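Putative ring-cleaving dioxygenase mhqO (Bacillus subtilis subsp. subtilis, PDB 3OAJ) probably cleaves aromatic rings as an iron-dependent extradiol-type dioxygenase, and so may help the cell to break down toxic aromatic compounds. Local coordinates at residues Q37-D42 / L287-Q292; G45-Y50 / Q302-F307; T83-P88 / K152-A157; E114-F119 / V130-G135; G184-Y189 / D200-P205. All blocks are in the same frame, centred on the assembly; numbering follows the deposited sequence.

Contact 1: Q37-D42 / L287-Q292; sequences QTVNFD and LMLPVQ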
# COMPACT_ATOMS: atom_id res chain seq x y z
N GLN A 37 -12.82 -4.20 -7.06
CA GLN A 37 -12.44 -5.56 -7.38
C GLN A 37 -12.30 -5.64 -8.88
O GLN A 37 -13.23 -5.33 -9.64
CB GLN A 37 -13.39 -6.63 -6.84
CG GLN A 37 -14.82 -6.44 -7.16
CD GLN A 37 -15.63 -7.65 -6.79
OE1 GLN A 37 -15.47 -8.74 -7.37
NE2 GLN A 37 -16.49 -7.49 -5.79
N THR A 38 -11.11 -6.03 -9.29
CA THR A 38 -10.82 -6.19 -10.70
C THR A 38 -9.90 -7.38 -10.85
O THR A 38 -9.84 -8.22 -9.95
CB THR A 38 -10.28 -4.85 -11.32
OG1 THR A 38 -10.16 -4.98 -12.74
CG2 THR A 38 -8.95 -4.40 -10.70
N VAL A 39 -9.22 -7.47 -11.98
CA VAL A 39 -8.26 -8.54 -12.21
C VAL A 39 -6.88 -7.95 -12.49
O VAL A 39 -6.75 -6.77 -12.81
CB VAL A 39 -8.70 -9.48 -13.37
CG1 VAL A 39 -10.01 -10.20 -13.04
CG2 VAL A 39 -8.82 -8.72 -14.70
N ASN A 40 -5.85 -8.79 -12.35
CA ASN A 40 -4.49 -8.40 -12.71
C ASN A 40 -4.42 -8.15 -14.21
O ASN A 40 -4.84 -8.98 -15.01
CB ASN A 40 -3.51 -9.51 -12.31
CG ASN A 40 -2.04 -9.11 -12.46
OD1 ASN A 40 -1.71 -8.17 -13.19
ND2 ASN A 40 -1.16 -9.84 -11.78
N PHE A 41 -3.90 -6.99 -14.60
CA PHE A 41 -3.73 -6.66 -16.01
C PHE A 41 -2.92 -7.71 -16.76
O PHE A 41 -3.21 -7.99 -17.92
CB PHE A 41 -3.07 -5.30 -16.18
CG PHE A 41 -4.03 -4.19 -16.32
CD1 PHE A 41 -4.55 -3.56 -15.20
CD2 PHE A 41 -4.44 -3.77 -17.58
CE1 PHE A 41 -5.45 -2.51 -15.33
CE2 PHE A 41 -5.35 -2.73 -17.72
CZ PHE A 41 -5.86 -2.10 -16.59
N ASP A 42 -1.90 -8.25 -16.09
CA ASP A 42 -1.02 -9.27 -16.67
C ASP A 42 -1.64 -10.66 -16.66
O ASP A 42 -1.49 -11.42 -17.62
CB ASP A 42 0.33 -9.29 -15.93
CG ASP A 42 1.11 -8.00 -16.09
OD1 ASP A 42 1.95 -7.71 -15.21
OD2 ASP A 42 0.89 -7.28 -17.10
N LEU A 287 -17.39 -6.89 -10.16
CA LEU A 287 -16.13 -7.19 -10.83
C LEU A 287 -15.96 -6.31 -12.07
O LEU A 287 -16.67 -6.47 -13.07
CB LEU A 287 -16.03 -8.67 -11.21
CG LEU A 287 -14.70 -9.06 -11.88
CD1 LEU A 287 -13.51 -9.09 -10.91
CD2 LEU A 287 -14.82 -10.37 -12.66
N MET A 288 -15.03 -5.37 -11.98
CA MET A 288 -14.72 -4.49 -13.10
C MET A 288 -13.57 -5.09 -13.90
O MET A 288 -12.63 -5.64 -13.32
CB MET A 288 -14.37 -3.09 -12.61
CG MET A 288 -15.39 -2.50 -11.64
SD MET A 288 -17.11 -2.61 -12.22
CE MET A 288 -17.02 -1.50 -13.61
N LEU A 289 -13.64 -4.99 -15.22
CA LEU A 289 -12.59 -5.57 -16.08
C LEU A 289 -11.92 -4.56 -16.98
O LEU A 289 -12.61 -3.68 -17.50
CB LEU A 289 -13.18 -6.68 -16.95
CG LEU A 289 -13.66 -7.95 -16.25
CD1 LEU A 289 -14.28 -8.91 -17.26
CD2 LEU A 289 -12.55 -8.65 -15.47
N PRO A 290 -10.58 -4.67 -17.16
CA PRO A 290 -9.95 -3.93 -18.25
C PRO A 290 -10.73 -4.28 -19.52
O PRO A 290 -11.03 -5.45 -19.75
CB PRO A 290 -8.52 -4.49 -18.26
CG PRO A 290 -8.26 -4.96 -16.85
CD PRO A 290 -9.60 -5.45 -16.37
N VAL A 291 -11.13 -3.26 -20.29
CA VAL A 291 -12.04 -3.43 -21.43
C VAL A 291 -11.56 -4.51 -22.41
O VAL A 291 -12.38 -5.19 -23.02
CB VAL A 291 -12.33 -2.07 -22.16
CG1 VAL A 291 -11.07 -1.45 -22.78
CG2 VAL A 291 -13.42 -2.22 -23.20
N GLN A 292 -10.24 -4.65 -22.53
CA GLN A 292 -9.63 -5.70 -23.36
C GLN A 292 -10.10 -7.11 -22.97
O GLN A 292 -10.10 -8.01 -23.82
CB GLN A 292 -8.09 -5.58 -23.36
CG GLN A 292 -7.39 -5.47 -21.97
CD GLN A 292 -7.33 -4.05 -21.41
OE1 GLN A 292 -8.29 -3.30 -21.49
NE2 GLN A 292 -6.17 -3.67 -20.85
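With chi1 at -173°, Thr38 carries OG1 anti to its backbone N and delivers the hydroxyl to the carbonyl of Met288. Thr38 OG1 donates to Met288 O over a short 2.6 Å, arriving well above the carbonyl plane. A small beta-branched residue with a hydroxyl suits this buried position, because it gives the Met288 carbonyl a donor and its own polar group a partner. One step earlier the backbones are joined: Met288 N to Gln37 O measures 3.0 Å and is nearly straight at 167°. Strand 33-39, from the first of two vicinal-oxygen-chelate (VOC) modules, is an outermost strand of an eight-stranded sheet to which both modules contribute, and the loop before helix 297-303 runs along it. Beyond the polar pair the contact turns apolar. Val39 CG2 reaches Leu289 CD2 at 3.8 Å and also meets the ring of Pro290 at CD, and Ile300 of the helix touches both Val39 and Leu289. Pro290 then lays CG over one face of the Phe41 ring, 3.8 Å from its centroid, a CH-pi contact that suits a compact, rigid proline ring with C-H groups to offer. At the ring's edge, near its plane, Gln292 NE2 lies 3.4 Å from Phe41 CE2.

Contact 2: G45-Y50 / Q302-F307; sequences GTYHLY and QGLLPF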
# COMPACT_ATOMS: atom_id res chain seq x y z
N GLY A 45 -6.86 -14.10 -14.85
CA GLY A 45 -7.45 -15.13 -13.99
C GLY A 45 -7.14 -14.96 -12.52
O GLY A 45 -7.38 -15.86 -11.71
N THR A 46 -6.60 -13.80 -12.16
CA THR A 46 -6.24 -13.50 -10.79
C THR A 46 -6.85 -12.17 -10.42
O THR A 46 -6.77 -11.22 -11.19
CB THR A 46 -4.70 -13.42 -10.61
OG1 THR A 46 -4.11 -14.68 -10.93
CG2 THR A 46 -4.32 -13.03 -9.17
N TYR A 47 -7.46 -12.11 -9.23
CA TYR A 47 -8.01 -10.87 -8.71
C TYR A 47 -6.94 -9.82 -8.51
O TYR A 47 -5.79 -10.13 -8.20
CB TYR A 47 -8.62 -11.09 -7.33
CG TYR A 47 -10.01 -11.67 -7.28
CD1 TYR A 47 -11.11 -10.96 -7.78
CD2 TYR A 47 -10.24 -12.90 -6.67
CE1 TYR A 47 -12.40 -11.50 -7.70
CE2 TYR A 47 -11.52 -13.45 -6.59
CZ TYR A 47 -12.60 -12.73 -7.09
OH TYR A 47 -13.87 -13.26 -7.02
N HIS A 48 -7.35 -8.57 -8.62
CA HIS A 48 -6.62 -7.47 -8.06
C HIS A 48 -7.62 -6.71 -7.23
O HIS A 48 -8.58 -6.16 -7.78
CB HIS A 48 -6.05 -6.56 -9.16
CG HIS A 48 -5.04 -5.57 -8.67
ND1 HIS A 48 -4.51 -4.58 -9.47
CD2 HIS A 48 -4.49 -5.39 -7.44
CE1 HIS A 48 -3.65 -3.86 -8.76
NE2 HIS A 48 -3.62 -4.33 -7.53
N LEU A 49 -7.41 -6.69 -5.91
CA LEU A 49 -8.33 -6.05 -4.96
C LEU A 49 -7.68 -4.79 -4.41
O LEU A 49 -6.50 -4.79 -4.05
CB LEU A 49 -8.67 -6.99 -3.80
CG LEU A 49 -9.21 -8.37 -4.16
CD1 LEU A 49 -9.54 -9.11 -2.87
CD2 LEU A 49 -10.44 -8.27 -5.07
N TYR A 50 -8.47 -3.72 -4.34
CA TYR A 50 -8.00 -2.44 -3.78
C TYR A 50 -8.86 -2.09 -2.57
O TYR A 50 -10.10 -2.04 -2.65
CB TYR A 50 -8.15 -1.32 -4.80
CG TYR A 50 -7.30 -1.39 -6.06
CD1 TYR A 50 -7.73 -2.10 -7.18
CD2 TYR A 50 -6.13 -0.64 -6.15
CE1 TYR A 50 -6.98 -2.10 -8.37
CE2 TYR A 50 -5.37 -0.64 -7.32
CZ TYR A 50 -5.80 -1.37 -8.42
OH TYR A 50 -5.06 -1.34 -9.58
N GLN A 302 -15.67 -17.53 -14.44
CA GLN A 302 -15.68 -18.98 -14.17
C GLN A 302 -14.48 -19.42 -13.34
O GLN A 302 -14.54 -20.41 -12.61
CB GLN A 302 -15.73 -19.78 -15.47
CG GLN A 302 -17.10 -19.88 -16.11
CD GLN A 302 -17.10 -20.73 -17.36
OE1 GLN A 302 -16.05 -21.15 -17.83
NE2 GLN A 302 -18.29 -20.99 -17.91
N GLY A 303 -13.38 -18.69 -13.48
CA GLY A 303 -12.14 -19.05 -12.82
C GLY A 303 -11.88 -18.38 -11.48
O GLY A 303 -10.98 -18.81 -10.75
N LEU A 304 -12.64 -17.34 -11.14
CA LEU A 304 -12.37 -16.58 -9.91
C LEU A 304 -13.10 -17.16 -8.71
O LEU A 304 -14.26 -17.58 -8.82
CB LEU A 304 -12.72 -15.08 -10.08
CG LEU A 304 -11.86 -14.26 -11.05
CD1 LEU A 304 -12.52 -12.91 -11.29
CD2 LEU A 304 -10.44 -14.07 -10.56
N LEU A 305 -12.42 -17.20 -7.57
CA LEU A 305 -13.02 -17.73 -6.34
C LEU A 305 -14.04 -16.75 -5.79
O LEU A 305 -13.77 -15.57 -5.70
CB LEU A 305 -11.94 -17.99 -5.28
CG LEU A 305 -11.00 -19.19 -5.51
CD1 LEU A 305 -9.82 -19.14 -4.55
CD2 LEU A 305 -11.75 -20.52 -5.38
N PRO A 306 -15.24 -17.24 -5.41
CA PRO A 306 -16.18 -16.31 -4.82
C PRO A 306 -15.72 -15.87 -3.43
O PRO A 306 -15.05 -16.63 -2.70
CB PRO A 306 -17.48 -17.12 -4.74
CG PRO A 306 -17.02 -18.53 -4.64
CD PRO A 306 -15.79 -18.60 -5.50
N PHE A 307 -16.09 -14.66 -3.06
CA PHE A 307 -15.82 -14.15 -1.72
C PHE A 307 -16.78 -13.01 -1.43
O PHE A 307 -17.34 -12.41 -2.35
CB PHE A 307 -14.34 -13.72 -1.56
CG PHE A 307 -14.00 -12.42 -2.24
CD1 PHE A 307 -14.03 -11.22 -1.52
CD2 PHE A 307 -13.62 -12.38 -3.58
CE1 PHE A 307 -13.71 -10.01 -2.14
CE2 PHE A 307 -13.30 -11.18 -4.20
CZ PHE A 307 -13.36 -9.99 -3.48
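The ring of Tyr47 sits between two apolar groups. Leu304 CD2 stands over the centre of one face, 4.0 Å from the centroid, in a CH-pi contact. Against the opposite face Phe307 turns its edge, with planes 87° apart and centroids 5.0 Å apart: a T-shaped pair in which Phe307 CE2 comes to 3.4 Å from Tyr47 CZ. A chi1 of 75° places Phe307 CG between its backbone N and carbonyl carbon, with the side chain directed toward strand 47-52. There its tip also meets Leu49, CZ to CD2 at 3.7 Å, and the branched end of Leu49 packs beside the ring. Helix 19-29 adds to this apolar patch, since Thr23 touches both Leu49 and Phe307. In this way the chain following helix 297-303 is fastened to strand 47-52, a first-module strand of the sheet that both VOC modules share. The polar edge is the phenol: Tyr47 OH donates to Leu305 O over 2.7 Å, approaching from above the carbonyl plane. Tyrosine serves both needs, offering two broad faces to hydrocarbon and a donor at its end, so the bond probably helps to hold the ring in place between its neighbours and gives the loop carbonyl a partner.

Contact 3: T83-P88 / K152-A157; sequences TSYVVP and KGFGGA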
# COMPACT_ATOMS: atom_id res chain seq x y z
N THR A 83 4.41 -2.05 6.47
CA THR A 83 3.45 -1.07 6.01
C THR A 83 2.82 -0.45 7.25
O THR A 83 2.36 -1.17 8.15
CB THR A 83 2.39 -1.76 5.12
OG1 THR A 83 3.05 -2.34 3.99
CG2 THR A 83 1.33 -0.76 4.66
N SER A 84 2.79 0.88 7.30
CA SER A 84 2.38 1.64 8.49
C SER A 84 1.01 2.24 8.24
O SER A 84 0.81 2.88 7.20
CB SER A 84 3.43 2.73 8.77
OG SER A 84 3.37 3.21 10.09
N TYR A 85 0.07 2.02 9.18
CA TYR A 85 -1.27 2.58 9.12
C TYR A 85 -1.47 3.58 10.25
O TYR A 85 -1.13 3.30 11.40
CB TYR A 85 -2.32 1.46 9.24
CG TYR A 85 -2.35 0.57 8.02
CD1 TYR A 85 -2.95 1.00 6.84
CD2 TYR A 85 -1.72 -0.68 8.03
CE1 TYR A 85 -2.95 0.18 5.70
CE2 TYR A 85 -1.73 -1.50 6.90
CZ TYR A 85 -2.36 -1.05 5.74
OH TYR A 85 -2.33 -1.85 4.62
N VAL A 86 -1.99 4.76 9.91
CA VAL A 86 -2.20 5.82 10.89
C VAL A 86 -3.65 5.87 11.36
O VAL A 86 -4.59 5.74 10.57
CB VAL A 86 -1.65 7.18 10.35
CG1 VAL A 86 -2.45 7.66 9.15
CG2 VAL A 86 -1.60 8.25 11.45
N VAL A 87 -3.79 6.03 12.68
CA VAL A 87 -5.10 6.15 13.31
C VAL A 87 -5.18 7.46 14.12
O VAL A 87 -4.13 8.08 14.38
CB VAL A 87 -5.42 4.91 14.22
CG1 VAL A 87 -5.43 3.61 13.39
CG2 VAL A 87 -4.42 4.82 15.38
N PRO A 88 -6.39 7.88 14.50
CA PRO A 88 -6.49 9.11 15.29
C PRO A 88 -5.78 9.06 16.65
O PRO A 88 -5.59 7.98 17.22
CB PRO A 88 -7.99 9.26 15.50
CG PRO A 88 -8.60 8.56 14.32
CD PRO A 88 -7.73 7.36 14.17
N LYS A 152 -6.87 6.01 8.99
CA LYS A 152 -6.99 7.17 8.09
C LYS A 152 -6.24 6.99 6.76
O LYS A 152 -6.46 7.72 5.80
CB LYS A 152 -6.50 8.42 8.81
CG LYS A 152 -7.26 8.66 10.11
CD LYS A 152 -7.07 10.06 10.68
CE LYS A 152 -5.69 10.24 11.29
NZ LYS A 152 -5.50 11.63 11.79
N GLY A 153 -5.36 6.01 6.71
CA GLY A 153 -4.56 5.74 5.51
C GLY A 153 -3.22 5.19 5.97
O GLY A 153 -3.10 4.77 7.12
N PHE A 154 -2.22 5.19 5.09
CA PHE A 154 -0.87 4.83 5.51
C PHE A 154 -0.28 5.95 6.34
O PHE A 154 -0.45 7.12 6.01
CB PHE A 154 0.06 4.61 4.32
CG PHE A 154 -0.37 3.51 3.40
CD1 PHE A 154 -0.59 2.23 3.89
CD2 PHE A 154 -0.59 3.77 2.05
CE1 PHE A 154 -0.99 1.22 3.04
CE2 PHE A 154 -1.01 2.77 1.19
CZ PHE A 154 -1.20 1.48 1.69
N GLY A 155 0.41 5.58 7.41
CA GLY A 155 1.33 6.50 8.06
C GLY A 155 2.62 6.63 7.27
O GLY A 155 3.34 7.62 7.41
N GLY A 156 2.90 5.62 6.45
CA GLY A 156 4.15 5.54 5.71
C GLY A 156 4.54 4.08 5.56
O GLY A 156 3.66 3.22 5.51
N ALA A 157 5.83 3.82 5.52
CA ALA A 157 6.37 2.48 5.31
C ALA A 157 7.81 2.44 5.76
O ALA A 157 8.48 3.48 5.87
CB ALA A 157 6.26 2.07 3.83
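A classic beta bulge interrupts the antiparallel pairing of strands 83-87 and 153-157, which lie side by side in an eight-stranded sheet and join the first VOC module to the second. Gly155 and Gly156 both face Ser84: Ser84 N donates to Gly156 O at 3.1 Å, and Gly155 N reaches back to Ser84 O at 2.7 Å, a bent bond of 136°. Glycine suits both places: Gly155 packs its bare CA close against Val86, and Gly156 adopts backbone angles (phi 147°) that glycine tolerates readily. Beyond the bulge two more backbone bonds follow, Val86 N to Gly153 O at 3.0 Å and Lys152 N to Val86 O at 2.8 Å. The polar ends of Ser84 and Lys152 have partners beyond the two segments: Ser84 OG bonds to Glu128, and Lys152 NZ to backbone carbonyls that include that of Arg132. On the side of the sheet away from the Ser84 side chain, Tyr85 and Phe154 run side by side, their rings inclined at 38°. Ile12 and Ile62 touch Phe154, whose side chain is about 5 Å from that of the zinc ligand His11. The two large rings suit this buried, apolar side, with Phe154 CE1 3.5 Å from Tyr85 CE1 and equally 3.5 Å from the methyl Thr83 CG2.

Contact 4: E114-F119 / V130-G135; sequences EQYVEF and VEREEG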
# COMPACT_ATOMS: atom_id res chain seq x y z
N GLU A 114 7.53 7.92 18.96
CA GLU A 114 6.19 7.40 18.69
C GLU A 114 6.06 5.95 19.08
O GLU A 114 6.99 5.16 18.93
CB GLU A 114 5.82 7.56 17.21
CG GLU A 114 5.76 9.00 16.71
CD GLU A 114 5.36 9.09 15.25
OE1 GLU A 114 6.00 8.43 14.41
OE2 GLU A 114 4.43 9.85 14.94
N GLN A 115 4.86 5.60 19.55
CA GLN A 115 4.57 4.22 19.89
C GLN A 115 3.83 3.51 18.76
O GLN A 115 2.90 4.06 18.15
CB GLN A 115 3.77 4.14 21.20
CG GLN A 115 4.62 4.46 22.46
CD GLN A 115 3.81 4.44 23.76
OE1 GLN A 115 2.60 4.16 23.76
NE2 GLN A 115 4.48 4.74 24.88
N TYR A 116 4.28 2.29 18.46
CA TYR A 116 3.72 1.48 17.37
C TYR A 116 3.20 0.16 17.88
O TYR A 116 3.81 -0.45 18.76
CB TYR A 116 4.77 1.19 16.30
CG TYR A 116 5.23 2.41 15.55
CD1 TYR A 116 6.21 3.26 16.08
CD2 TYR A 116 4.69 2.74 14.30
CE1 TYR A 116 6.64 4.38 15.40
CE2 TYR A 116 5.10 3.88 13.61
CZ TYR A 116 6.08 4.69 14.17
OH TYR A 116 6.49 5.82 13.49
N VAL A 117 2.08 -0.28 17.32
CA VAL A 117 1.60 -1.64 17.49
C VAL A 117 2.02 -2.42 16.24
O VAL A 117 1.64 -2.04 15.12
CB VAL A 117 0.06 -1.68 17.66
CG1 VAL A 117 -0.47 -3.12 17.73
CG2 VAL A 117 -0.35 -0.92 18.92
N GLU A 118 2.81 -3.48 16.44
CA GLU A 118 3.30 -4.32 15.34
C GLU A 118 2.52 -5.61 15.31
O GLU A 118 2.33 -6.24 16.33
CB GLU A 118 4.79 -4.64 15.53
CG GLU A 118 5.68 -3.41 15.73
CD GLU A 118 5.89 -2.63 14.46
OE1 GLU A 118 6.05 -3.25 13.37
OE2 GLU A 118 5.87 -1.39 14.54
N PHE A 119 2.10 -6.02 14.12
CA PHE A 119 1.39 -7.29 13.93
C PHE A 119 1.50 -7.73 12.48
O PHE A 119 1.81 -6.92 11.60
CB PHE A 119 -0.08 -7.16 14.35
CG PHE A 119 -0.83 -6.06 13.63
CD1 PHE A 119 -0.65 -4.72 13.95
CD2 PHE A 119 -1.74 -6.39 12.62
CE1 PHE A 119 -1.35 -3.70 13.30
CE2 PHE A 119 -2.45 -5.39 11.95
CZ PHE A 119 -2.26 -4.03 12.29
N VAL A 130 0.09 3.42 14.16
CA VAL A 130 0.61 4.57 14.91
C VAL A 130 -0.47 5.63 14.96
O VAL A 130 -1.27 5.73 14.03
CB VAL A 130 1.90 5.12 14.26
CG1 VAL A 130 1.66 5.65 12.82
CG2 VAL A 130 2.57 6.17 15.14
N GLU A 131 -0.49 6.41 16.05
CA GLU A 131 -1.46 7.48 16.24
C GLU A 131 -0.88 8.80 15.77
O GLU A 131 0.21 9.16 16.20
CB GLU A 131 -1.78 7.67 17.72
CG GLU A 131 -2.53 6.56 18.39
CD GLU A 131 -2.92 6.95 19.80
OE1 GLU A 131 -2.58 8.08 20.20
OE2 GLU A 131 -3.58 6.15 20.48
N ARG A 132 -1.62 9.53 14.93
CA ARG A 132 -1.20 10.90 14.55
C ARG A 132 -2.43 11.75 14.24
O ARG A 132 -3.39 11.26 13.65
CB ARG A 132 -0.26 10.93 13.34
CG ARG A 132 1.03 10.13 13.47
CD ARG A 132 1.93 10.32 12.27
NE ARG A 132 3.13 9.51 12.43
CZ ARG A 132 3.58 8.61 11.55
NH1 ARG A 132 2.94 8.44 10.40
NH2 ARG A 132 4.68 7.91 11.82
N GLU A 133 -2.39 13.02 14.65
CA GLU A 133 -3.48 13.96 14.37
C GLU A 133 -3.59 14.26 12.87
O GLU A 133 -4.70 14.37 12.33
CB GLU A 133 -3.32 15.26 15.18
CG GLU A 133 -4.51 16.25 15.07
CD GLU A 133 -5.77 15.76 15.78
OE1 GLU A 133 -5.66 15.02 16.78
OE2 GLU A 133 -6.88 16.14 15.35
N GLU A 134 -2.43 14.38 12.22
CA GLU A 134 -2.40 14.70 10.78
C GLU A 134 -3.12 13.62 9.95
O GLU A 134 -3.04 12.43 10.27
CB GLU A 134 -0.95 14.86 10.30
CG GLU A 134 -0.82 15.39 8.87
CD GLU A 134 0.62 15.64 8.40
OE1 GLU A 134 1.52 14.83 8.72
OE2 GLU A 134 0.83 16.65 7.69
N GLY A 135 -3.82 14.06 8.90
CA GLY A 135 -4.54 13.16 8.00
C GLY A 135 -6.03 13.16 8.29
O GLY A 135 -6.43 13.09 9.46
O HOH W 1 2.50 9.95 17.07
O HOH W 2 1.05 6.04 18.49
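Val130, Glu114 and Arg132 carry this contact across the open end of the beta hairpin formed by strands 114-120 and 126-131 in the first VOC module. Val130 fills the middle: its CG2 lies over one face of the Tyr116 ring, 4.1 Å from the centroid, and its CB is 3.5 Å from Tyr116 CE2. A compact branched residue suits this spot, for its second methyl, CG1, lies over the guanidinium of Arg132. That guanidinium grips Glu114 side-on through two nitrogens. Arg132 NE meets Glu114 OE2 at 2.8 Å and 172°, and Arg132 NH2 meets Glu114 OE1 at 3.0 Å and 175°. Both oxygens are met on their syn sides, with the two flat groups only 18° from coplanar. The arginine is extended from CG to NE and so spans the distance to the carboxylate. Outside the pair, Arg132 NH1 bonds to Gly155 O, and Arg188 of the second VOC module forms a salt bridge with Glu114 OE1 and a hydrogen bond with Tyr116 OH. With two arginines as partners, Glu114 is probably held as the anion. Two waters join the strands where they part: one links Gln115 O to Glu131 N, and the other donates to Glu131 O and, at 2.9 Å, to Glu114 OE2.

Contact 5: G184-Y189 / D200-P205; sequences GDFVRY and DLKLTP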
# COMPACT_ATOMS: atom_id res chain seq x y z
N GLY A 184 18.35 4.65 16.25
CA GLY A 184 18.51 3.20 16.18
C GLY A 184 19.06 2.81 14.82
O GLY A 184 20.03 3.40 14.34
N ASP A 185 18.41 1.85 14.18
CA ASP A 185 18.84 1.39 12.87
C ASP A 185 18.10 2.03 11.70
O ASP A 185 18.00 1.43 10.63
CB ASP A 185 18.80 -0.14 12.77
CG ASP A 185 19.66 -0.67 11.63
OD1 ASP A 185 20.80 -0.18 11.43
OD2 ASP A 185 19.19 -1.58 10.91
N PHE A 186 17.60 3.25 11.88
CA PHE A 186 16.75 3.88 10.87
C PHE A 186 17.16 5.30 10.51
O PHE A 186 17.65 6.04 11.36
CB PHE A 186 15.30 3.95 11.35
CG PHE A 186 14.68 2.60 11.60
CD1 PHE A 186 14.34 1.76 10.53
CD2 PHE A 186 14.46 2.17 12.90
CE1 PHE A 186 13.76 0.50 10.77
CE2 PHE A 186 13.89 0.91 13.15
CZ PHE A 186 13.54 0.08 12.08
N VAL A 187 16.96 5.66 9.25
CA VAL A 187 16.86 7.07 8.88
C VAL A 187 15.41 7.32 8.46
O VAL A 187 14.79 6.49 7.79
CB VAL A 187 17.90 7.50 7.81
CG1 VAL A 187 17.73 6.70 6.53
CG2 VAL A 187 17.82 9.00 7.54
N ARG A 188 14.88 8.46 8.90
CA ARG A 188 13.48 8.83 8.64
C ARG A 188 13.39 10.00 7.68
O ARG A 188 14.12 11.00 7.82
CB ARG A 188 12.76 9.18 9.95
CG ARG A 188 11.33 9.70 9.76
CD ARG A 188 10.56 9.67 11.07
NE ARG A 188 10.12 8.30 11.36
CZ ARG A 188 9.17 7.97 12.23
NH1 ARG A 188 8.55 8.92 12.92
NH2 ARG A 188 8.84 6.69 12.39
N TYR A 189 12.47 9.88 6.73
CA TYR A 189 12.14 10.88 5.76
C TYR A 189 10.67 11.24 5.80
O TYR A 189 9.88 10.44 6.13
CB TYR A 189 12.54 10.37 4.35
CG TYR A 189 14.02 10.33 4.13
CD1 TYR A 189 14.68 11.47 3.84
CD2 TYR A 189 14.75 9.19 4.21
CE1 TYR A 189 15.96 11.51 3.67
CE2 TYR A 189 16.12 9.25 4.04
CZ TYR A 189 16.69 10.43 3.77
OH TYR A 189 17.98 10.62 3.54
N ASP A 200 10.55 5.36 6.68
CA ASP A 200 11.71 4.90 7.42
C ASP A 200 12.50 3.96 6.55
O ASP A 200 11.92 3.16 5.80
CB ASP A 200 11.29 4.20 8.72
CG ASP A 200 10.67 5.16 9.71
OD1 ASP A 200 11.26 6.26 9.89
OD2 ASP A 200 9.60 4.86 10.29
N LEU A 201 13.82 4.11 6.60
CA LEU A 201 14.73 3.29 5.83
C LEU A 201 15.68 2.63 6.81
O LEU A 201 16.36 3.31 7.59
CB LEU A 201 15.49 4.16 4.80
CG LEU A 201 16.69 3.56 4.06
CD1 LEU A 201 16.29 2.39 3.17
CD2 LEU A 201 17.36 4.64 3.23
N LYS A 202 15.72 1.30 6.78
CA LYS A 202 16.62 0.54 7.62
C LYS A 202 18.04 0.69 7.08
O LYS A 202 18.28 0.60 5.87
CB LYS A 202 16.19 -0.93 7.67
CG LYS A 202 16.92 -1.74 8.75
CD LYS A 202 16.22 -3.06 9.00
CE LYS A 202 17.04 -3.96 9.94
NZ LYS A 202 17.22 -3.42 11.31
N LEU A 203 18.98 0.94 7.98
CA LEU A 203 20.33 1.30 7.55
C LEU A 203 21.27 0.12 7.41
O LEU A 203 22.34 0.25 6.80
CB LEU A 203 20.91 2.38 8.46
CG LEU A 203 20.26 3.75 8.15
CD1 LEU A 203 20.58 4.74 9.24
CD2 LEU A 203 20.67 4.29 6.79
N THR A 204 20.89 -1.02 7.98
CA THR A 204 21.71 -2.22 7.85
C THR A 204 20.95 -3.31 7.09
O THR A 204 19.88 -3.74 7.52
CB THR A 204 22.22 -2.75 9.22
OG1 THR A 204 21.13 -3.14 10.04
CG2 THR A 204 23.05 -1.69 9.94
N PRO A 205 21.50 -3.74 5.93
CA PRO A 205 20.94 -4.85 5.15
C PRO A 205 20.78 -6.13 5.99
O PRO A 205 21.69 -6.49 6.74
CB PRO A 205 21.99 -5.07 4.06
CG PRO A 205 22.61 -3.73 3.86
CD PRO A 205 22.62 -3.08 5.23
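Strands 186-189 and 200-202 run antiparallel, their directions 157° apart, with Val187 and Leu201 as the hydrogen-bonded pair: Val187 N to Leu201 O is 2.9 Å and Leu201 N to Val187 O 2.8 Å. On one face of the sheet Val187 and Leu201 lie side by side, CG1 to CB at 3.8 Å, and helix 164-174 covers Leu201, a place for plain hydrocarbon. The other face carries charge and the Phe186 ring, which rests CD1 near Lys202 CA and makes a cation-pi contact with Arg111. Arg188 meets Asp200 side-on, NE to OD1 at 2.8 Å and 176° and NH2 to OD2 at 2.9 Å, using the syn lone pair of each oxygen. A bend at chi3 of -78° turns the guanidinium alongside the short aspartate. Arg111 also bridges Asp200 OD2, and Arg188 has first-module partners too, Tyr116 among them. At the strand end Asp185 collects donors: OD2 takes Lys202 NZ at 2.7 Å on its anti side and Thr204 OG1 at 2.6 Å on its syn side. Aspartate, with its short arm, can face both while its own carbonyl binds Leu203 N at 2.9 Å. Such an antiparallel hairpin is part of the beta-alpha-beta-beta-beta unit from which VOC domains are built.

Contacts 1 and 2 share one eight-stranded sheet, on its neighbouring strands 33-39 and 47-52; their centres lie about 10 Å apart, and their segments alternate along the chain, so the C-terminal region is laid over an early part of the first VOC module. Contacts 3, 4 and 5 belong to the second sheet, about 27 to 37 Å from contact 1 between centres, and are nested within the loop it closes. Contact 4 lies inside contact 3, about 7 Å between centres; contact 5 follows, about 18 Å from each. Contacts 4 and 5 touch through side chains of both modules. The first sheet's strands 9-16, 215-223 and 264-269 bring His11, His218 and Glu266 to the metal, while the second also joins the modules.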